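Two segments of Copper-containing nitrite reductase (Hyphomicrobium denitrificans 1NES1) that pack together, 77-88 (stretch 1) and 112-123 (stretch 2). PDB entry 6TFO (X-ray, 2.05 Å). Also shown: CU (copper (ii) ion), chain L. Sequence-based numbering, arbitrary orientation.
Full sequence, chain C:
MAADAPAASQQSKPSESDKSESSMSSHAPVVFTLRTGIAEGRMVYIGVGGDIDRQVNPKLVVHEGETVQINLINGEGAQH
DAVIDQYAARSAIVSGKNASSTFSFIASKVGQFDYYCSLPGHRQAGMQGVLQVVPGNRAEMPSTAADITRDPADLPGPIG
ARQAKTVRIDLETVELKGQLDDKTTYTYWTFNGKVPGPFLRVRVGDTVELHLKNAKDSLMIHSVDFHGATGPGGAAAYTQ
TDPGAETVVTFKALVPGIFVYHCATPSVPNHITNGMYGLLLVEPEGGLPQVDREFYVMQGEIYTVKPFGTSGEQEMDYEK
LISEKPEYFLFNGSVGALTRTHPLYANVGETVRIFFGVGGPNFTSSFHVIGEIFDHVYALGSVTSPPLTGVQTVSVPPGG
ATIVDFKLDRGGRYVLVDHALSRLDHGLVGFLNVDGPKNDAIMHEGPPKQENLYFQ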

# COMPACT_ATOMS: atom_id res chain seq x y z
N GLY C 77 0.71 -16.03 -10.31
CA GLY C 77 -0.50 -16.83 -10.01
C GLY C 77 -1.01 -17.63 -11.20
O GLY C 77 -2.13 -18.15 -11.12
N ALA C 78 -0.23 -17.77 -12.27
CA ALA C 78 -0.54 -18.72 -13.36
C ALA C 78 0.06 -20.08 -13.00
O ALA C 78 0.76 -20.15 -12.00
CB ALA C 78 -0.02 -18.21 -14.69
N GLN C 79 -0.24 -21.14 -13.74
CA GLN C 79 0.35 -22.48 -13.50
C GLN C 79 1.74 -22.49 -14.14
O GLN C 79 1.90 -21.95 -15.26
CB GLN C 79 -0.50 -23.61 -14.06
CG GLN C 79 -1.85 -23.71 -13.37
CD GLN C 79 -2.50 -25.04 -13.65
OE1 GLN C 79 -2.33 -25.65 -14.69
NE2 GLN C 79 -3.23 -25.52 -12.66
N HIS C 80 2.71 -23.04 -13.40
CA HIS C 80 4.15 -23.09 -13.79
C HIS C 80 4.81 -24.37 -13.27
O HIS C 80 4.45 -24.88 -12.17
CB HIS C 80 4.92 -21.86 -13.28
CG HIS C 80 4.36 -20.54 -13.71
ND1 HIS C 80 4.42 -20.12 -15.01
CD2 HIS C 80 3.74 -19.57 -13.01
CE1 HIS C 80 3.85 -18.94 -15.10
NE2 HIS C 80 3.41 -18.59 -13.89
N ASP C 81 5.77 -24.85 -14.04
CA ASP C 81 6.85 -25.74 -13.57
C ASP C 81 8.17 -25.23 -14.16
O ASP C 81 8.18 -24.18 -14.84
CB ASP C 81 6.51 -27.19 -13.91
CG ASP C 81 6.45 -27.46 -15.39
OD1 ASP C 81 6.95 -26.65 -16.15
OD2 ASP C 81 5.89 -28.51 -15.77
N ALA C 82 9.26 -25.92 -13.85
CA ALA C 82 10.56 -25.80 -14.52
C ALA C 82 10.97 -27.21 -14.93
O ALA C 82 10.81 -28.13 -14.10
CB ALA C 82 11.55 -25.15 -13.59
N VAL C 83 11.45 -27.37 -16.15
CA VAL C 83 11.83 -28.69 -16.73
C VAL C 83 13.22 -28.54 -17.34
O VAL C 83 13.48 -27.49 -17.98
CB VAL C 83 10.80 -29.16 -17.76
CG1 VAL C 83 11.18 -30.50 -18.37
CG2 VAL C 83 9.41 -29.22 -17.17
N ILE C 84 14.07 -29.55 -17.16
CA ILE C 84 15.40 -29.70 -17.83
C ILE C 84 15.42 -31.09 -18.46
O ILE C 84 15.40 -32.09 -17.69
CB ILE C 84 16.52 -29.49 -16.80
CG1 ILE C 84 16.17 -28.34 -15.84
CG2 ILE C 84 17.86 -29.29 -17.50
CD1 ILE C 84 17.36 -27.73 -15.14
N ASP C 85 15.36 -31.17 -19.79
CA ASP C 85 15.02 -32.44 -20.49
C ASP C 85 16.15 -33.46 -20.30
O ASP C 85 15.83 -34.63 -19.96
CB ASP C 85 14.72 -32.19 -21.98
CG ASP C 85 13.36 -31.55 -22.23
OD1 ASP C 85 12.49 -31.64 -21.35
OD2 ASP C 85 13.18 -30.97 -23.29
N GLN C 86 17.40 -33.02 -20.45
CA GLN C 86 18.60 -33.89 -20.60
C GLN C 86 18.92 -34.54 -19.25
O GLN C 86 19.73 -35.47 -19.24
CB GLN C 86 19.80 -33.08 -21.13
CG GLN C 86 19.49 -32.36 -22.43
CD GLN C 86 18.52 -31.20 -22.29
OE1 GLN C 86 18.22 -30.71 -21.19
NE2 GLN C 86 18.02 -30.75 -23.42
N TYR C 87 18.32 -34.03 -18.17
CA TYR C 87 18.47 -34.53 -16.78
C TYR C 87 17.17 -35.17 -16.29
O TYR C 87 17.09 -35.54 -15.12
CB TYR C 87 18.88 -33.38 -15.86
CG TYR C 87 20.32 -32.97 -16.05
CD1 TYR C 87 21.33 -33.73 -15.53
CD2 TYR C 87 20.67 -31.86 -16.80
CE1 TYR C 87 22.66 -33.39 -15.71
CE2 TYR C 87 21.99 -31.51 -17.00
CZ TYR C 87 23.00 -32.28 -16.45
OH TYR C 87 24.31 -31.95 -16.60
N ALA C 88 16.17 -35.30 -17.15
CA ALA C 88 14.83 -35.77 -16.75
C ALA C 88 14.45 -35.18 -15.38
O ALA C 88 13.82 -35.88 -14.59
CB ALA C 88 14.83 -37.27 -16.72
N GLN C 112 25.24 -26.76 -22.19
CA GLN C 112 24.14 -25.78 -21.93
C GLN C 112 22.81 -26.49 -22.14
O GLN C 112 22.67 -27.19 -23.13
CB GLN C 112 24.27 -24.56 -22.83
CG GLN C 112 25.66 -23.94 -22.81
CD GLN C 112 25.63 -22.44 -22.88
OE1 GLN C 112 26.61 -21.78 -22.57
NE2 GLN C 112 24.49 -21.89 -23.25
N PHE C 113 21.88 -26.30 -21.21
CA PHE C 113 20.60 -27.04 -21.13
C PHE C 113 19.50 -26.04 -20.78
O PHE C 113 19.72 -25.27 -19.84
CB PHE C 113 20.68 -28.17 -20.09
CG PHE C 113 21.88 -29.08 -20.28
CD1 PHE C 113 21.83 -30.16 -21.15
CD2 PHE C 113 23.06 -28.83 -19.61
CE1 PHE C 113 22.93 -30.98 -21.32
CE2 PHE C 113 24.16 -29.66 -19.78
CZ PHE C 113 24.11 -30.72 -20.65
N ASP C 114 18.40 -26.05 -21.53
CA ASP C 114 17.24 -25.16 -21.28
C ASP C 114 16.51 -25.66 -20.04
O ASP C 114 16.21 -26.86 -19.98
CB ASP C 114 16.30 -25.10 -22.48
CG ASP C 114 16.79 -24.18 -23.59
OD1 ASP C 114 17.85 -23.55 -23.42
OD2 ASP C 114 16.11 -24.13 -24.63
N TYR C 115 16.29 -24.76 -19.09
CA TYR C 115 15.18 -24.87 -18.12
C TYR C 115 14.02 -24.05 -18.67
O TYR C 115 14.25 -22.91 -19.12
CB TYR C 115 15.64 -24.46 -16.72
CG TYR C 115 15.92 -23.00 -16.47
CD1 TYR C 115 14.93 -22.15 -16.01
CD2 TYR C 115 17.21 -22.51 -16.55
CE1 TYR C 115 15.19 -20.83 -15.70
CE2 TYR C 115 17.49 -21.19 -16.26
CZ TYR C 115 16.48 -20.35 -15.84
OH TYR C 115 16.74 -19.04 -15.53
N TYR C 116 12.82 -24.62 -18.65
CA TYR C 116 11.62 -24.01 -19.26
C TYR C 116 10.35 -24.48 -18.55
O TYR C 116 10.37 -25.50 -17.85
CB TYR C 116 11.59 -24.35 -20.75
CG TYR C 116 11.31 -25.80 -21.02
CD1 TYR C 116 10.00 -26.25 -21.14
CD2 TYR C 116 12.33 -26.72 -21.13
CE1 TYR C 116 9.72 -27.59 -21.37
CE2 TYR C 116 12.07 -28.06 -21.37
CZ TYR C 116 10.76 -28.50 -21.48
OH TYR C 116 10.48 -29.81 -21.71
N CYS C 117 9.27 -23.74 -18.73
CA CYS C 117 7.92 -24.08 -18.23
C CYS C 117 7.21 -24.88 -19.32
O CYS C 117 7.25 -24.47 -20.48
CB CYS C 117 7.13 -22.83 -17.86
SG CYS C 117 5.46 -23.22 -17.29
N SER C 118 6.60 -26.00 -18.97
CA SER C 118 5.94 -26.92 -19.94
C SER C 118 4.46 -26.57 -20.07
O SER C 118 3.82 -27.21 -20.89
CB SER C 118 6.11 -28.35 -19.53
OG SER C 118 5.36 -28.61 -18.35
N LEU C 119 3.92 -25.66 -19.26
CA LEU C 119 2.48 -25.28 -19.36
C LEU C 119 2.17 -24.69 -20.75
O LEU C 119 3.02 -24.06 -21.38
CB LEU C 119 2.11 -24.32 -18.23
CG LEU C 119 1.65 -24.96 -16.90
CD1 LEU C 119 0.48 -25.93 -17.10
CD2 LEU C 119 2.80 -25.67 -16.21
N PRO C 120 0.97 -24.92 -21.31
CA PRO C 120 0.66 -24.50 -22.68
C PRO C 120 1.04 -23.04 -22.96
O PRO C 120 0.55 -22.15 -22.28
CB PRO C 120 -0.86 -24.71 -22.79
CG PRO C 120 -1.16 -25.81 -21.78
CD PRO C 120 -0.18 -25.58 -20.65
N GLY C 121 1.95 -22.85 -23.91
CA GLY C 121 2.34 -21.52 -24.40
C GLY C 121 3.37 -20.81 -23.54
O GLY C 121 3.90 -19.80 -24.02
N HIS C 122 3.66 -21.26 -22.31
CA HIS C 122 4.44 -20.45 -21.32
C HIS C 122 5.88 -20.33 -21.80
O HIS C 122 6.51 -19.27 -21.55
CB HIS C 122 4.33 -21.04 -19.91
CG HIS C 122 3.01 -20.74 -19.26
ND1 HIS C 122 2.89 -20.52 -17.91
CD2 HIS C 122 1.77 -20.60 -19.78
CE1 HIS C 122 1.63 -20.27 -17.62
NE2 HIS C 122 0.93 -20.29 -18.75
N ARG C 123 6.41 -21.34 -22.48
CA ARG C 123 7.80 -21.31 -22.99
C ARG C 123 7.88 -20.26 -24.12
O ARG C 123 8.77 -19.39 -24.06
CB ARG C 123 8.22 -22.70 -23.46
CG ARG C 123 9.70 -22.80 -23.81
CD ARG C 123 10.08 -24.19 -24.27
NE ARG C 123 11.52 -24.36 -24.33
CZ ARG C 123 12.15 -25.53 -24.48
NH1 ARG C 123 13.47 -25.56 -24.53
NH2 ARG C 123 11.45 -26.66 -24.57
CU CU L . 4.75 -21.26 -16.66

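A copper ion joins these two segments. His 80 of the first stretch gives ND1 at 2.0 Å from CU, while the second stretch gives Cys 117 SG at 2.2 Å from CU and His 122 ND1 at 2.4 Å from CU. Imidazole nitrogen and cysteine sulfur are both good copper ligands, and sharing one ion brings together atoms that have no bond to each other: ND1 of His 80 lies 3.3 Å from ND1 of His 122, each with its lone pair directed to the metal. The two imidazole planes meet obliquely, at 56°.

The sulfur does more than bind copper. The backbone N of Asp 81 donates a weak hydrogen bond to Cys 117 SG, long at 3.6 Å but nearly straight, and within the second stretch the N of Leu 119 approaches the same SG at 3.5 Å. Two amides thus point toward the electron-rich sulfur. Leu 119 also fills space beside the site, its CD2 resting 3.8 Å from CA of His 80.

Next to the copper ligands, the carboxylate of Asp 81 grips Ser 118 with both oxygens. The backbone N of Ser 118 donates to OD1 of Asp 81 at 2.9 Å, and OG of Ser 118 donates to OD2 of Asp 81 at 2.6 Å. A short acidic side chain suits this place because its paired acceptors match the amide and hydroxyl of a single serine.

Beyond this point the chains run antiparallel. Val 83 and Tyr 116 form a hydrogen-bonded pair: Val 83 N donates to Tyr 116 O at 2.7 Å, and Tyr 116 N donates to Val 83 O at 3.0 Å. Their side chains share one face of the sheet, where CB of Val 83 sits over the Tyr 116 ring, 4.0 Å from its centroid. The tyrosine combines this apolar face with a polar tip, whose OH donates to OD1 of Asp 85 at 2.7 Å.

Ile 84 and Tyr 115 occupy the other face, with Ile 84 CG1 4.0 Å from Tyr 115 CB. Ile 84 also reaches Phe 113, placing CG2 4.0 Å from Phe 113 CB. The aromatic ring of Phe 113 then receives the edge of Tyr 87 on one face, with planes at 72° and centroids 5.2 Å apart, an arrangement that directs ring hydrogens toward the π cloud. At the edge of the Phe 113 ring, the aliphatic CG of Gln 86 packs 3.5 Å from CD1 of Phe 113.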